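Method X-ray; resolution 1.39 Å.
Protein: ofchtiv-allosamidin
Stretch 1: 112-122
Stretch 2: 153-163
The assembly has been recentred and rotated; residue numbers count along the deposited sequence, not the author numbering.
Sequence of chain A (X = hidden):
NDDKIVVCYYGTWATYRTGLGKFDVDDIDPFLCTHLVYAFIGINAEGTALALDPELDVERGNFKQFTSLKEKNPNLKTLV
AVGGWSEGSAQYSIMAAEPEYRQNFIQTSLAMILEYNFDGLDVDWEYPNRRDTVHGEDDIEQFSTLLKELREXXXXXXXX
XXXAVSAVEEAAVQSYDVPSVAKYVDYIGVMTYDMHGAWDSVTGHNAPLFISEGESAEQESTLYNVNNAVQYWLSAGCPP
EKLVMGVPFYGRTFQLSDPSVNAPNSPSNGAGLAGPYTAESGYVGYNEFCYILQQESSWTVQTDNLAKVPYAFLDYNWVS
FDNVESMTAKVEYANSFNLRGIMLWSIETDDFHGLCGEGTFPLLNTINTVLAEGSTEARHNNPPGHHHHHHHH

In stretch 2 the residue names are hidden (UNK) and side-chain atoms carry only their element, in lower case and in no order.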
# COMPACT_ATOMS: atom_id res chain seq x y z
N MET A 112 -19.64 -12.38 1.20
CA MET A 112 -19.53 -10.93 1.36
C MET A 112 -19.34 -10.25 0.01
O MET A 112 -19.97 -9.22 -0.27
CB MET A 112 -18.37 -10.60 2.30
CG MET A 112 -18.60 -11.06 3.74
SD MET A 112 -17.23 -10.64 4.85
CE MET A 112 -17.53 -8.90 5.10
N ILE A 113 -18.50 -10.83 -0.85
CA ILE A 113 -18.25 -10.24 -2.16
C ILE A 113 -19.55 -10.14 -2.96
O ILE A 113 -19.86 -9.09 -3.54
CB ILE A 113 -17.16 -11.05 -2.89
CG1 ILE A 113 -15.79 -10.73 -2.28
CG2 ILE A 113 -17.19 -10.79 -4.40
CD1 ILE A 113 -14.73 -11.76 -2.60
N LEU A 114 -20.33 -11.21 -3.00
CA LEU A 114 -21.54 -11.21 -3.81
C LEU A 114 -22.63 -10.34 -3.18
O LEU A 114 -23.31 -9.60 -3.90
CB LEU A 114 -22.04 -12.64 -4.03
CG LEU A 114 -21.10 -13.53 -4.84
CD1 LEU A 114 -21.59 -14.98 -4.85
CD2 LEU A 114 -20.94 -13.01 -6.26
N GLU A 115 -22.80 -10.41 -1.86
CA GLU A 115 -23.90 -9.68 -1.25
C GLU A 115 -23.69 -8.18 -1.29
O GLU A 115 -24.66 -7.42 -1.37
CB GLU A 115 -24.16 -10.18 0.18
CG GLU A 115 -23.19 -9.69 1.22
CD GLU A 115 -23.49 -10.26 2.59
OE1 GLU A 115 -24.60 -10.01 3.09
OE2 GLU A 115 -22.62 -10.96 3.16
N TYR A 116 -22.44 -7.73 -1.27
CA TYR A 116 -22.13 -6.30 -1.28
C TYR A 116 -21.70 -5.80 -2.65
O TYR A 116 -21.38 -4.62 -2.79
CB TYR A 116 -21.09 -5.97 -0.21
CG TYR A 116 -21.57 -6.32 1.19
CD1 TYR A 116 -22.71 -5.72 1.72
CD2 TYR A 116 -20.90 -7.26 1.97
CE1 TYR A 116 -23.16 -6.05 2.99
CE2 TYR A 116 -21.35 -7.59 3.24
CZ TYR A 116 -22.49 -6.98 3.74
OH TYR A 116 -22.94 -7.30 5.00
N ASN A 117 -21.70 -6.68 -3.66
CA ASN A 117 -21.42 -6.32 -5.05
C ASN A 117 -19.96 -5.93 -5.30
O ASN A 117 -19.67 -5.07 -6.14
CB ASN A 117 -22.38 -5.25 -5.59
CG ASN A 117 -22.41 -5.22 -7.10
OD1 ASN A 117 -22.30 -6.26 -7.76
ND2 ASN A 117 -22.55 -4.03 -7.66
N PHE A 118 -19.03 -6.56 -4.59
CA PHE A 118 -17.62 -6.43 -4.92
C PHE A 118 -17.30 -7.26 -6.15
O PHE A 118 -18.02 -8.19 -6.52
CB PHE A 118 -16.75 -6.88 -3.74
CG PHE A 118 -16.70 -5.90 -2.60
CD1 PHE A 118 -15.90 -4.76 -2.67
CD2 PHE A 118 -17.44 -6.12 -1.44
CE1 PHE A 118 -15.86 -3.87 -1.61
CE2 PHE A 118 -17.40 -5.23 -0.38
CZ PHE A 118 -16.61 -4.10 -0.47
N ASP A 119 -16.17 -6.94 -6.79
CA ASP A 119 -15.73 -7.64 -7.99
C ASP A 119 -14.61 -8.63 -7.72
O ASP A 119 -14.13 -9.27 -8.66
CB ASP A 119 -15.30 -6.64 -9.06
CG ASP A 119 -16.41 -5.71 -9.44
OD1 ASP A 119 -17.40 -6.18 -10.04
OD2 ASP A 119 -16.32 -4.51 -9.10
N GLY A 120 -14.18 -8.77 -6.47
CA GLY A 120 -13.13 -9.70 -6.15
C GLY A 120 -12.53 -9.41 -4.79
O GLY A 120 -13.01 -8.56 -4.04
N LEU A 121 -11.46 -10.15 -4.50
CA LEU A 121 -10.82 -10.17 -3.20
C LEU A 121 -9.34 -9.85 -3.36
O LEU A 121 -8.67 -10.39 -4.25
CB LEU A 121 -10.94 -11.56 -2.56
CG LEU A 121 -10.26 -11.76 -1.21
CD1 LEU A 121 -10.98 -10.97 -0.12
CD2 LEU A 121 -10.20 -13.24 -0.84
N ASP A 122 -8.83 -8.99 -2.49
CA ASP A 122 -7.40 -8.74 -2.36
C ASP A 122 -6.96 -9.33 -1.03
O ASP A 122 -7.57 -9.06 0.01
CB ASP A 122 -7.14 -7.23 -2.37
CG ASP A 122 -5.67 -6.89 -2.26
OD1 ASP A 122 -4.86 -7.45 -3.04
OD2 ASP A 122 -5.31 -6.07 -1.39
N UNK A 153 -12.54 -21.45 -7.11
CA UNK A 153 -13.92 -21.10 -6.83
C UNK A 153 -14.32 -19.80 -7.52
O UNK A 153 -15.42 -19.70 -8.08
c UNK A 153 -15.57 -20.67 -4.93
c UNK A 153 -14.13 -20.97 -5.32
o UNK A 153 -17.72 -21.56 -5.42
c UNK A 153 -16.51 -21.82 -5.24
o UNK A 153 -16.04 -22.97 -5.30
N UNK A 154 -13.45 -18.80 -7.48
CA UNK A 154 -13.81 -17.49 -8.02
C UNK A 154 -14.04 -17.54 -9.53
O UNK A 154 -14.81 -16.73 -10.06
c UNK A 154 -12.71 -16.47 -7.71
c UNK A 154 -12.79 -15.87 -6.33
c UNK A 154 -13.52 -15.96 -4.02
c UNK A 154 -13.46 -16.52 -5.30
c UNK A 154 -12.19 -14.65 -6.06
c UNK A 154 -12.24 -14.09 -4.80
c UNK A 154 -12.91 -14.74 -3.78
N UNK A 155 -13.40 -18.48 -10.23
CA UNK A 155 -13.58 -18.58 -11.67
C UNK A 155 -15.00 -18.96 -12.05
O UNK A 155 -15.42 -18.69 -13.18
c UNK A 155 -11.23 -18.89 -12.60
o UNK A 155 -11.13 -17.65 -12.49
c UNK A 155 -12.56 -19.56 -12.27
o UNK A 155 -10.29 -19.62 -12.99
N UNK A 156 -15.76 -19.58 -11.14
CA UNK A 156 -17.17 -19.85 -11.41
C UNK A 156 -18.00 -18.57 -11.46
O UNK A 156 -19.12 -18.60 -11.98
c UNK A 156 -17.10 -22.15 -10.38
c UNK A 156 -17.74 -20.78 -10.34
o UNK A 156 -16.98 -22.76 -11.44
n UNK A 156 -16.69 -22.65 -9.22
N UNK A 157 -17.48 -17.46 -10.95
CA UNK A 157 -18.22 -16.21 -10.89
C UNK A 157 -17.54 -15.06 -11.62
O UNK A 157 -18.07 -13.94 -11.60
c UNK A 157 -20.31 -18.92 -7.04
c UNK A 157 -20.51 -17.00 -8.46
c UNK A 157 -18.35 -17.85 -7.92
c UNK A 157 -19.12 -16.91 -8.59
c UNK A 157 -21.10 -17.99 -7.70
o UNK A 157 -20.89 -19.91 -6.28
c UNK A 157 -18.93 -18.85 -7.15
c UNK A 157 -18.47 -15.82 -9.42
N UNK A 158 -16.39 -15.29 -12.25
CA UNK A 158 -15.69 -14.21 -12.93
C UNK A 158 -15.08 -13.17 -12.01
O UNK A 158 -14.89 -12.03 -12.42
N UNK A 159 -14.76 -13.55 -10.77
CA UNK A 159 -14.26 -12.62 -9.78
C UNK A 159 -12.74 -12.50 -9.85
O UNK A 159 -12.04 -13.43 -10.25
c UNK A 159 -16.52 -13.75 -6.85
c UNK A 159 -16.17 -13.00 -8.12
c UNK A 159 -16.63 -11.54 -8.02
c UNK A 159 -14.67 -13.08 -8.38
N UNK A 160 -12.24 -11.33 -9.44
CA UNK A 160 -10.81 -11.07 -9.39
C UNK A 160 -10.22 -11.58 -8.09
O UNK A 160 -10.89 -11.63 -7.05
c UNK A 160 -10.95 -8.90 -10.81
c UNK A 160 -10.55 -9.57 -9.49
c UNK A 160 -10.08 -9.40 -11.94
c UNK A 160 -10.85 -7.39 -10.68
N UNK A 161 -8.95 -11.98 -8.15
CA UNK A 161 -8.17 -12.36 -6.97
C UNK A 161 -6.82 -11.68 -7.08
O UNK A 161 -6.08 -11.93 -8.04
c UNK A 161 -7.99 -13.88 -6.90
c UNK A 161 -6.85 -15.86 -5.85
c UNK A 161 -7.12 -14.36 -5.73
c UNK A 161 -7.77 -14.04 -4.39
N UNK A 162 -6.49 -10.84 -6.10
CA UNK A 162 -5.22 -10.14 -6.08
C UNK A 162 -4.57 -10.31 -4.72
O UNK A 162 -5.20 -10.78 -3.77
c UNK A 162 -6.15 -8.46 -7.70
c UNK A 162 -5.40 -8.65 -6.39
o UNK A 162 -6.14 -8.02 -5.33
N UNK A 163 -3.28 -9.96 -4.64
CA UNK A 163 -2.57 -9.95 -3.37
C UNK A 163 -1.79 -8.65 -3.24
O UNK A 163 -1.48 -7.97 -4.22
c UNK A 163 -0.57 -11.16 -4.34
c UNK A 163 -2.39 -12.46 -3.14
c UNK A 163 -1.61 -11.15 -3.21
O HOH W 1 -14.71 -9.29 -11.57

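Position 153 carries three side-chain carbons, the third bearing two oxygens, a carboxylate on a two-carbon arm. It is out of reach of stretch 1, so the atoms alone identify Glu-153.

Position 154 has one carbon followed by a ring of six carbons with no heteroatom. Its CA-to-CB bond points toward stretch 1, where the ring meets Ile-113 and Leu-121. This is Phe-154: CZ lies 3.7 Å from Ile-113 CD1, and CE2 lies 3.6 Å from Leu-121 CB, which sits at the ring edge, near its plane.

Position 155 shows two carbons, the second with two oxygens, and no contact with stretch 1; it is Asp-155. Position 156 has the same skeleton, but its second carbon bears one oxygen and one nitrogen, and it too is out of reach; the amide is that of Asn-156.

At position 157 one carbon leads to a six-carbon ring bearing an oxygen, and the ring approaches Leu-114. This is Tyr-157. Its CE2 lies 4.2 Å from Leu-114 CD1, a looser apolar contact on an exposed part of the surface.

Position 158 has no side-chain atoms and is therefore Gly-158. Its phi of 70° favours glycine by itself, and no atom of stretch 1 lies within 5.5 Å of an ideal CB.

Position 159 holds four carbons forked at the second, with chi1 m and chi2 t. The fork distinguishes leucine from isoleucine, which branches at the first carbon. The CA-to-CB bond points sideways, yet the end of the side chain comes nearer, and one branch end lies against Asp-119 and Ile-113. This is Leu-159: CD2 lies 3.4 Å from Asp-119 O and 3.7 Å from Ile-113 CG2.

Position 160 has the same four-carbon fork, and its backbone N and O pair with Asp-119 and Leu-121. In Leu-160, N donates to Asp-119 O at 2.9 Å with an almost straight 178° angle, and O accepts from Leu-121 N at 3.0 Å.

Position 161 again has four carbons forked at the second, and one branch end comes near the Leu-121 side chain. It is Leu-161. Its CD1 is 4.4 Å from Leu-121 CD2, the two side chains sharing a face of the sheet.

Position 162 has one carbon carrying one oxygen and one carbon, and the oxygen reaches the Asp-122 carboxylate. The pattern is that of Thr-162. OG1 donates to Asp-122 OD1 at 2.7 Å, while the backbone N donates to Leu-121 O at 2.9 Å.

Position 163 has three carbons, the first carrying the other two, and its CA-to-CB bond points away: Val-163.

The contact works as a parallel strand pair backed by apolar packing. Gly-120, Leu-121 and Asp-122 register with Leu-160, Leu-161 and Thr-162, the strand directions differing by 7°. Tight pairing suits Gly-120: an ideal CB there would lie 2.3 Å from Leu-160 O, a clash. Before the strands, Ile-113 bridges Phe-154 and Leu-159, tying the preceding helix of stretch 1 to the other segment. Water 1 donates to Asp-119 O at 3.0 Å and to Gly-158 O at 2.9 Å, joining the loops. Altogether 550 Å² is buried, summed over both sides.

Stretch 2, residues 153-163: EFDNYGLLLTV
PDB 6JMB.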